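Local atomic coordinates of PUM-HD domain-containing protein (Caenorhabditis elegans, PDB entry 7CGF), a protein that binds RNA through a curved array of Pumilio repeats and probably recognises the 3' untranslated regions of messenger RNAs. Residues Arg252-Leu257 with Ser283-Ala288; Gly277-Lys282 with Gln319-Gln324; Ala36-Ala41 with Ala74-Asp79. The protein carries 2 engineered substitutions. All coordinates share one frame; numbering follows the deposited sequence.

Contact 1 of 3, residues Arg252-Leu257 with Ser283-Ala288; sequences RVSNNL and SMIVGA
Ser254 and Ile285 bring the two backbones closest, with 5.1 Å between their CA atoms, where the end of helix 243-255 meets the middle of helix 279-290. The small serine side chain is consistent with this short spacing. Its OG lies beside the backbone N, anti to the carbonyl carbon (chi1 -65°), and reaches Ile285 CG1 at 3.5 Å. The same OG lies 3.7 Å from Met284 CB. The hydroxyl is not left without a polar partner, since it is hydrogen-bonded to Val250 O one turn back. On the other helix the small side chain is Ala288, whose CB sits 3.4 Å from Ser254 O. The contact joins two helices of the Pumilio array, with its nearest atom about 11 Å from the bound RNA. Leu257, the first residue of helix 257-261, adds the apolar part. Its CD1 meets Ile285 CG2 at 4.1 Å, the two side chains crossing at about a right angle. Its CD2 rests on Ala288 CB at 4.0 Å. Helix 266-276 backs this layer: Ile270 touches Leu257, while Cys273 and Leu274 touch Ile285. Asn256, between helices 243-255 and 257-261, turns back to the first, and its ND2 donates to a lone pair of Arg252 O at 2.9 Å.

Contact 2 of 3, residues Gly277-Lys282 with Gln319-Gln324; sequences GAVYHK and QVTSEQ
Val279 meets the other segment in two ways. Its CG1, anti to the backbone N (chi1 177°), touches Thr321 CG2 at 4.0 Å, and these two side chains cross at about a right angle. Its carbonyl O takes a weak hydrogen bond of 3.4 Å from Gln324 NE2. Tyr280 and His281 turn to helix 243-255 instead, where both touch Met247. Lys282 carries the largest share of the contact. Its CB lies against Val320 CG1 at 4.1 Å and Gln324 OE1 at 3.8 Å. Beyond CG the chain is extended, and NZ donates to Gln319 O at 2.8 Å, tilted 25° from the carbonyl plane. An alanine here would probably leave Gln319 O without this donor and open a gap beside it, where CD and CE now lie. The Gln324 amide is also held within its own segment, because OE1 accepts from Thr321 N at 3.1 Å in a nearly straight bond (176°). In return Thr321 OG1 accepts from Gln324 N at 3.0 Å. This reciprocal pair is a capping box at the start of helix 322-332, here packed against the first turn of helix 279-290 from the preceding Pumilio repeat.

Contact 3 of 3, residues Ala36-Ala41 with Ala74-Asp79; sequences ALLKFA and ADELVD
Leu77 points at helix 37-41 and divides its two methyl groups among three side chains. CD2 approaches Ala41 CB at 3.6 Å and Leu38 CD1 at 3.8 Å. CD1 turns to Leu37, meeting its CD1 at 4.0 Å. The Leu77 side chain lies at a slant to both leucines. Leu37 and Leu38 both have CG anti to the backbone N. Their CB atoms do not point at helix 74-78, yet with CG placed this way the ends of both side chains come nearer to it. Leu38 also meets Glu76, and these two side chains cross at about a right angle. The extended Glu76 chain brings its carboxylate to the methyl groups of Leu38, with OE1 3.6 Å from Leu38 CD2 and CD 3.8 Å from Leu38 CD1. The short helices run nearly parallel, 7° apart in direction, with their axes 10.6 Å from each other. That spacing leaves room for leucine side chains between them. They are neighbouring short helices of two successive Pumilio repeats. Longer helices lie against them: Ile50 of helix 44-56 touches Leu37 and Ala41, and Val86 and Val87 of helix 83-89 touch Ala41 and Leu77. The contact between the two segments is thus apolar, except for the carboxylate at its margin. Glu76 has its charged partner elsewhere, in a salt bridge from OE2 to Lys42 NZ. The acid therefore covers Leu38 with its chain and carboxylate while its charge is paired just past the end of the neighbouring helix. What holds the two segments together is van der Waals packing of Leu37, Leu38, Ala41 and Leu77, and the paired charge of Glu76 probably adds little cost at the margin.

Overall arrangement
Contacts 1 and 2 lie near the C-terminal end of the repeat array, with centres 12 Å apart, and contact 3 lies about 60 Å from the centres of both, near the N-terminal end. The first two share helix 279-290. They use different parts of it and touch each other, as where Val286 packs on Val320. Contact 2 is at the surface and is the one with hydrogen bonds between its segments, made by lysine and glutamine side chains. Contact 1 is partly buried and combines small residues at close backbone spacing with a leucine and an isoleucine. Contact 3 is buried, with leucines filling a wider gap between nearly parallel short helices. All three join elements stacked along the PUM-HD array.

Contact 1 of 3, residues Arg252-Leu257 with Ser283-Ala288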
loop_
_atom_site.group_PDB
_atom_site.type_symbol
_atom_site.label_atom_id
_atom_site.label_comp_id
_atom_site.label_asym_id
_atom_site.label_seq_id
_atom_site.Cartn_x
_atom_site.Cartn_y
_atom_site.Cartn_z
ATOM N N ARG A 252 -12.331 20.563 -11.258
ATOM C CA ARG A 252 -13.567 19.910 -10.835
ATOM C C ARG A 252 -13.872 20.190 -9.367
ATOM O O ARG A 252 -15.030 20.448 -9.007
ATOM C CB ARG A 252 -13.481 18.408 -11.087
ATOM C CG ARG A 252 -14.806 17.709 -10.857
ATOM C CD ARG A 252 -14.882 16.386 -11.586
ATOM N NE ARG A 252 -16.227 15.831 -11.483
ATOM C CZ ARG A 252 -17.153 15.951 -12.427
ATOM N NH1 ARG A 252 -16.868 16.588 -13.559
ATOM N NH2 ARG A 252 -18.357 15.425 -12.245
ATOM N N VAL A 253 -12.848 20.100 -8.513
ATOM C CA VAL A 253 -12.999 20.381 -7.087
ATOM C C VAL A 253 -13.435 21.819 -6.875
ATOM O O VAL A 253 -14.341 22.099 -6.080
ATOM C CB VAL A 253 -11.682 20.066 -6.352
ATOM C CG1 VAL A 253 -11.685 20.660 -4.958
ATOM C CG2 VAL A 253 -11.458 18.544 -6.292
ATOM N N SER A 254 -12.803 22.758 -7.579
ATOM C CA SER A 254 -13.153 24.164 -7.403
ATOM C C SER A 254 -14.572 24.447 -7.863
ATOM O O SER A 254 -15.300 25.200 -7.203
ATOM C CB SER A 254 -12.162 25.050 -8.154
ATOM O OG SER A 254 -10.874 24.914 -7.583
ATOM N N ASN A 255 -14.987 23.857 -8.987
ATOM C CA ASN A 255 -16.335 24.080 -9.488
ATOM C C ASN A 255 -17.400 23.448 -8.607
ATOM O O ASN A 255 -18.573 23.820 -8.716
ATOM C CB ASN A 255 -16.473 23.551 -10.918
ATOM C CG ASN A 255 -15.712 24.396 -11.925
ATOM O OD1 ASN A 255 -15.387 25.554 -11.660
ATOM N ND2 ASN A 255 -15.441 23.826 -13.093
ATOM N N ASN A 256 -17.028 22.506 -7.743
ATOM C CA ASN A 256 -17.973 21.811 -6.880
ATOM C C ASN A 256 -17.481 21.808 -5.445
ATOM O O ASN A 256 -17.613 20.811 -4.732
ATOM C CB ASN A 256 -18.209 20.391 -7.379
ATOM C CG ASN A 256 -18.751 20.366 -8.791
ATOM O OD1 ASN A 256 -19.960 20.477 -9.000
ATOM N ND2 ASN A 256 -17.860 20.254 -9.771
ATOM N N LEU A 257 -16.940 22.948 -4.996
ATOM C CA LEU A 257 -16.135 22.987 -3.775
ATOM C C LEU A 257 -16.956 22.643 -2.540
ATOM O O LEU A 257 -16.501 21.881 -1.680
ATOM C CB LEU A 257 -15.488 24.365 -3.613
ATOM C CG LEU A 257 -14.597 24.542 -2.378
ATOM C CD1 LEU A 257 -13.384 23.627 -2.429
ATOM C CD2 LEU A 257 -14.163 25.991 -2.204
ATOM N N SER A 283 -4.991 29.210 -6.034
ATOM C CA SER A 283 -5.773 30.387 -6.406
ATOM C C SER A 283 -7.182 30.012 -6.863
ATOM O O SER A 283 -8.148 30.723 -6.565
ATOM C CB SER A 283 -5.019 31.166 -7.499
ATOM O OG SER A 283 -5.800 32.193 -8.082
ATOM N N MET A 284 -7.322 28.908 -7.604
ATOM C CA MET A 284 -8.647 28.486 -8.054
ATOM C C MET A 284 -9.529 28.062 -6.885
ATOM O O MET A 284 -10.725 28.386 -6.857
ATOM C CB MET A 284 -8.516 27.346 -9.057
ATOM C CG MET A 284 -7.822 27.785 -10.327
ATOM S SD MET A 284 -7.463 26.380 -11.362
ATOM C CE MET A 284 -9.135 25.761 -11.566
ATOM N N ILE A 285 -8.962 27.316 -5.933
ATOM C CA ILE A 285 -9.730 26.858 -4.773
ATOM C C ILE A 285 -10.096 28.038 -3.880
ATOM O O ILE A 285 -11.250 28.178 -3.462
ATOM C CB ILE A 285 -8.946 25.783 -3.998
ATOM C CG1 ILE A 285 -8.714 24.558 -4.882
ATOM C CG2 ILE A 285 -9.682 25.389 -2.706
ATOM C CD1 ILE A 285 -7.715 23.554 -4.296
ATOM N N VAL A 286 -9.126 28.918 -3.600
ATOM C CA VAL A 286 -9.406 30.119 -2.802
ATOM C C VAL A 286 -10.477 30.983 -3.465
ATOM O O VAL A 286 -11.400 31.477 -2.801
ATOM C CB VAL A 286 -8.111 30.913 -2.557
ATOM C CG1 VAL A 286 -8.430 32.259 -1.915
ATOM C CG2 VAL A 286 -7.166 30.126 -1.663
ATOM N N GLY A 287 -10.382 31.181 -4.781
ATOM C CA GLY A 287 -11.372 32.000 -5.462
ATOM C C GLY A 287 -12.765 31.408 -5.396
ATOM O O GLY A 287 -13.751 32.129 -5.233
ATOM N N ALA A 288 -12.864 30.082 -5.515
ATOM C CA ALA A 288 -14.154 29.420 -5.366
ATOM C C ALA A 288 -14.701 29.618 -3.965
ATOM O O ALA A 288 -15.906 29.846 -3.781
ATOM C CB ALA A 288 -14.014 27.925 -5.669
#

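Contact 2 of 3, residues Gly277-Lys282 with Gln319-Gln324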
loop_
_atom_site.group_PDB
_atom_site.type_symbol
_atom_site.label_atom_id
_atom_site.label_comp_id
_atom_site.label_asym_id
_atom_site.label_seq_id
_atom_site.Cartn_x
_atom_site.Cartn_y
_atom_site.Cartn_z
ATOM N N GLY A 277 -0.701 21.131 -4.697
ATOM C CA GLY A 277 -0.951 21.975 -5.846
ATOM C C GLY A 277 -0.044 23.192 -5.900
ATOM O O GLY A 277 0.438 23.697 -4.885
ATOM N N ALA A 278 0.182 23.661 -7.123
ATOM C CA ALA A 278 0.929 24.888 -7.335
ATOM C C ALA A 278 0.073 26.092 -6.967
ATOM O O ALA A 278 -1.141 25.994 -6.763
ATOM C CB ALA A 278 1.386 24.996 -8.786
ATOM N N VAL A 279 0.721 27.259 -6.916
ATOM C CA VAL A 279 0.013 28.464 -6.499
ATOM C C VAL A 279 -1.212 28.708 -7.373
ATOM O O VAL A 279 -2.260 29.137 -6.878
ATOM C CB VAL A 279 0.967 29.672 -6.499
ATOM C CG1 VAL A 279 0.212 30.952 -6.135
ATOM C CG2 VAL A 279 2.119 29.426 -5.541
ATOM N N TYR A 280 -1.125 28.426 -8.679
ATOM C CA TYR A 280 -2.276 28.746 -9.517
ATOM C C TYR A 280 -3.459 27.819 -9.245
ATOM O O TYR A 280 -4.611 28.215 -9.486
ATOM C CB TYR A 280 -1.895 28.748 -11.004
ATOM C CG TYR A 280 -1.749 27.408 -11.707
ATOM C CD1 TYR A 280 -0.922 26.412 -11.211
ATOM C CD2 TYR A 280 -2.428 27.164 -12.889
ATOM C CE1 TYR A 280 -0.785 25.193 -11.878
ATOM C CE2 TYR A 280 -2.283 25.972 -13.560
ATOM C CZ TYR A 280 -1.480 24.984 -13.046
ATOM O OH TYR A 280 -1.353 23.774 -13.717
ATOM N N HIS A 281 -3.203 26.632 -8.693
ATOM C CA HIS A 281 -4.288 25.741 -8.279
ATOM C C HIS A 281 -4.906 26.194 -6.965
ATOM O O HIS A 281 -6.136 26.168 -6.803
ATOM C CB HIS A 281 -3.771 24.320 -8.120
ATOM C CG HIS A 281 -3.469 23.645 -9.412
ATOM N ND1 HIS A 281 -2.495 22.680 -9.533
ATOM C CD2 HIS A 281 -4.017 23.786 -10.640
ATOM C CE1 HIS A 281 -2.455 22.254 -10.780
ATOM N NE2 HIS A 281 -3.372 22.902 -11.471
ATOM N N LYS A 282 -4.054 26.586 -6.015
ATOM C CA LYS A 282 -4.541 27.169 -4.772
ATOM C C LYS A 282 -5.389 28.402 -5.046
ATOM O O LYS A 282 -6.415 28.618 -4.393
ATOM C CB LYS A 282 -3.361 27.518 -3.864
ATOM C CG LYS A 282 -2.576 26.322 -3.347
ATOM C CD LYS A 282 -1.238 26.769 -2.771
ATOM C CE LYS A 282 -0.449 25.597 -2.256
ATOM N NZ LYS A 282 0.823 26.020 -1.598
ATOM N N GLN A 319 -1.872 26.619 3.914
ATOM C CA GLN A 319 -1.127 26.250 2.714
ATOM C C GLN A 319 -0.999 27.336 1.654
ATOM O O GLN A 319 -0.169 27.185 0.752
ATOM C CB GLN A 319 -1.761 25.016 2.050
ATOM C CG GLN A 319 -1.755 23.763 2.916
ATOM C CD GLN A 319 -0.391 23.105 3.000
ATOM O OE1 GLN A 319 0.388 23.122 2.040
ATOM N NE2 GLN A 319 -0.100 22.505 4.148
ATOM N N VAL A 320 -1.788 28.400 1.698
ATOM C CA VAL A 320 -1.839 29.339 0.591
ATOM C C VAL A 320 -0.884 30.497 0.858
ATOM O O VAL A 320 -0.275 30.597 1.919
ATOM C CB VAL A 320 -3.280 29.834 0.313
ATOM C CG1 VAL A 320 -4.195 28.639 0.010
ATOM C CG2 VAL A 320 -3.810 30.681 1.467
ATOM N N THR A 321 -0.727 31.370 -0.137
ATOM C CA THR A 321 0.207 32.483 -0.016
ATOM C C THR A 321 -0.361 33.538 0.927
ATOM O O THR A 321 -1.548 33.541 1.254
ATOM C CB THR A 321 0.502 33.109 -1.381
ATOM O OG1 THR A 321 -0.693 33.680 -1.921
ATOM C CG2 THR A 321 1.035 32.073 -2.356
ATOM N N SER A 322 0.506 34.458 1.362
ATOM C CA SER A 322 0.033 35.546 2.211
ATOM C C SER A 322 -1.020 36.367 1.489
ATOM O O SER A 322 -2.031 36.765 2.081
ATOM C CB SER A 322 1.201 36.435 2.638
ATOM O OG SER A 322 1.661 37.198 1.543
ATOM N N GLU A 323 -0.799 36.631 0.203
ATOM C CA GLU A 323 -1.786 37.356 -0.572
ATOM C C GLU A 323 -3.089 36.568 -0.660
ATOM O O GLU A 323 -4.179 37.142 -0.566
ATOM C CB GLU A 323 -1.193 37.673 -1.949
ATOM C CG GLU A 323 -1.874 38.769 -2.703
ATOM C CD GLU A 323 -1.646 40.180 -2.133
ATOM O OE1 GLU A 323 -1.048 40.346 -1.045
ATOM O OE2 GLU A 323 -2.084 41.121 -2.803
ATOM N N GLN A 324 -3.002 35.238 -0.771
ATOM C CA GLN A 324 -4.225 34.439 -0.797
ATOM C C GLN A 324 -4.907 34.403 0.569
ATOM O O GLN A 324 -6.140 34.473 0.649
ATOM C CB GLN A 324 -3.919 33.028 -1.301
ATOM C CG GLN A 324 -3.771 33.008 -2.810
ATOM C CD GLN A 324 -3.088 31.767 -3.352
ATOM O OE1 GLN A 324 -2.457 31.000 -2.622
ATOM N NE2 GLN A 324 -3.201 31.577 -4.658
#

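Contact 3 of 3, residues Ala36-Ala41 with Ala74-Asp79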
loop_
_atom_site.group_PDB
_atom_site.type_symbol
_atom_site.label_atom_id
_atom_site.label_comp_id
_atom_site.label_asym_id
_atom_site.label_seq_id
_atom_site.Cartn_x
_atom_site.Cartn_y
_atom_site.Cartn_z
ATOM N N ALA A 36 14.729 -35.120 10.429
ATOM C CA ALA A 36 13.875 -34.440 11.390
ATOM C C ALA A 36 13.560 -33.003 10.988
ATOM O O ALA A 36 12.902 -32.297 11.763
ATOM C CB ALA A 36 14.515 -34.433 12.781
ATOM N N LEU A 37 14.009 -32.568 9.808
ATOM C CA LEU A 37 13.845 -31.168 9.411
ATOM C C LEU A 37 12.376 -30.765 9.411
ATOM O O LEU A 37 12.012 -29.706 9.937
ATOM C CB LEU A 37 14.472 -30.937 8.031
ATOM C CG LEU A 37 14.415 -29.537 7.393
ATOM C CD1 LEU A 37 13.045 -29.244 6.743
ATOM C CD2 LEU A 37 14.777 -28.410 8.361
ATOM N N LEU A 38 11.522 -31.587 8.797
ATOM C CA LEU A 38 10.104 -31.256 8.718
ATOM C C LEU A 38 9.499 -31.068 10.106
ATOM O O LEU A 38 8.819 -30.063 10.366
ATOM C CB LEU A 38 9.364 -32.340 7.933
ATOM C CG LEU A 38 7.838 -32.224 7.848
ATOM C CD1 LEU A 38 7.402 -30.936 7.162
ATOM C CD2 LEU A 38 7.236 -33.447 7.153
ATOM N N LYS A 39 9.735 -32.022 11.015
ATOM C CA LYS A 39 9.193 -31.901 12.365
ATOM C C LYS A 39 9.741 -30.665 13.070
ATOM O O LYS A 39 8.986 -29.923 13.715
ATOM C CB LYS A 39 9.494 -33.173 13.174
ATOM C CG LYS A 39 8.573 -34.340 12.878
ATOM C CD LYS A 39 9.000 -35.559 13.699
ATOM C CE LYS A 39 8.472 -36.877 13.133
ATOM N NZ LYS A 39 6.990 -36.986 13.252
ATOM N N PHE A 40 11.047 -30.407 12.935
ATOM C CA PHE A 40 11.635 -29.234 13.567
ATOM C C PHE A 40 11.002 -27.948 13.036
ATOM O O PHE A 40 10.638 -27.060 13.814
ATOM C CB PHE A 40 13.147 -29.210 13.336
ATOM C CG PHE A 40 13.950 -29.761 14.489
ATOM C CD1 PHE A 40 14.154 -31.119 14.631
ATOM C CD2 PHE A 40 14.516 -28.900 15.414
ATOM C CE1 PHE A 40 14.906 -31.616 15.693
ATOM C CE2 PHE A 40 15.269 -29.389 16.480
ATOM C CZ PHE A 40 15.453 -30.749 16.618
ATOM N N ALA A 41 10.854 -27.849 11.713
ATOM C CA ALA A 41 10.441 -26.584 11.103
ATOM C C ALA A 41 8.987 -26.254 11.409
ATOM O O ALA A 41 8.621 -25.067 11.437
ATOM C CB ALA A 41 10.671 -26.616 9.591
ATOM N N ALA A 74 8.885 -28.593 0.730
ATOM C CA ALA A 74 8.522 -27.182 0.565
ATOM C C ALA A 74 7.012 -26.967 0.627
ATOM O O ALA A 74 6.545 -26.008 1.257
ATOM C CB ALA A 74 9.072 -26.637 -0.749
ATOM N N ASP A 75 6.231 -27.829 -0.032
ATOM C CA ASP A 75 4.789 -27.605 -0.046
ATOM C C ASP A 75 4.196 -27.685 1.350
ATOM O O ASP A 75 3.246 -26.959 1.652
ATOM C CB ASP A 75 4.067 -28.588 -0.976
ATOM C CG ASP A 75 2.546 -28.441 -0.901
ATOM O OD1 ASP A 75 2.019 -27.375 -1.281
ATOM O OD2 ASP A 75 1.867 -29.384 -0.443
ATOM N N GLU A 76 4.742 -28.535 2.224
ATOM C CA GLU A 76 4.217 -28.606 3.577
ATOM C C GLU A 76 4.691 -27.453 4.461
ATOM O O GLU A 76 4.010 -27.115 5.438
ATOM C CB GLU A 76 4.599 -29.940 4.215
ATOM C CG GLU A 76 3.699 -30.313 5.367
ATOM C CD GLU A 76 3.963 -31.714 5.861
ATOM O OE1 GLU A 76 4.432 -32.548 5.051
ATOM O OE2 GLU A 76 3.706 -31.975 7.056
ATOM N N LEU A 77 5.819 -26.828 4.132
ATOM C CA LEU A 77 6.367 -25.797 4.995
ATOM C C LEU A 77 5.894 -24.403 4.630
ATOM O O LEU A 77 5.845 -23.534 5.513
ATOM C CB LEU A 77 7.899 -25.814 4.947
ATOM C CG LEU A 77 8.568 -27.077 5.512
ATOM C CD1 LEU A 77 10.072 -27.002 5.271
ATOM C CD2 LEU A 77 8.264 -27.244 6.992
ATOM N N VAL A 78 5.575 -24.137 3.357
ATOM C CA VAL A 78 5.406 -22.733 2.967
ATOM C C VAL A 78 4.174 -22.109 3.612
ATOM O O VAL A 78 4.193 -20.917 3.934
ATOM C CB VAL A 78 5.368 -22.533 1.438
ATOM C CG1 VAL A 78 6.751 -22.753 0.843
ATOM C CG2 VAL A 78 4.307 -23.416 0.773
ATOM N N ASP A 79 3.085 -22.865 3.780
ATOM C CA ASP A 79 1.921 -22.319 4.479
ATOM C C ASP A 79 1.806 -22.856 5.895
ATOM O O ASP A 79 0.691 -23.057 6.401
ATOM C CB ASP A 79 0.620 -22.570 3.713
ATOM C CG ASP A 79 -0.474 -21.580 4.110
ATOM O OD1 ASP A 79 -0.122 -20.406 4.317
ATOM O OD2 ASP A 79 -1.668 -21.959 4.244
#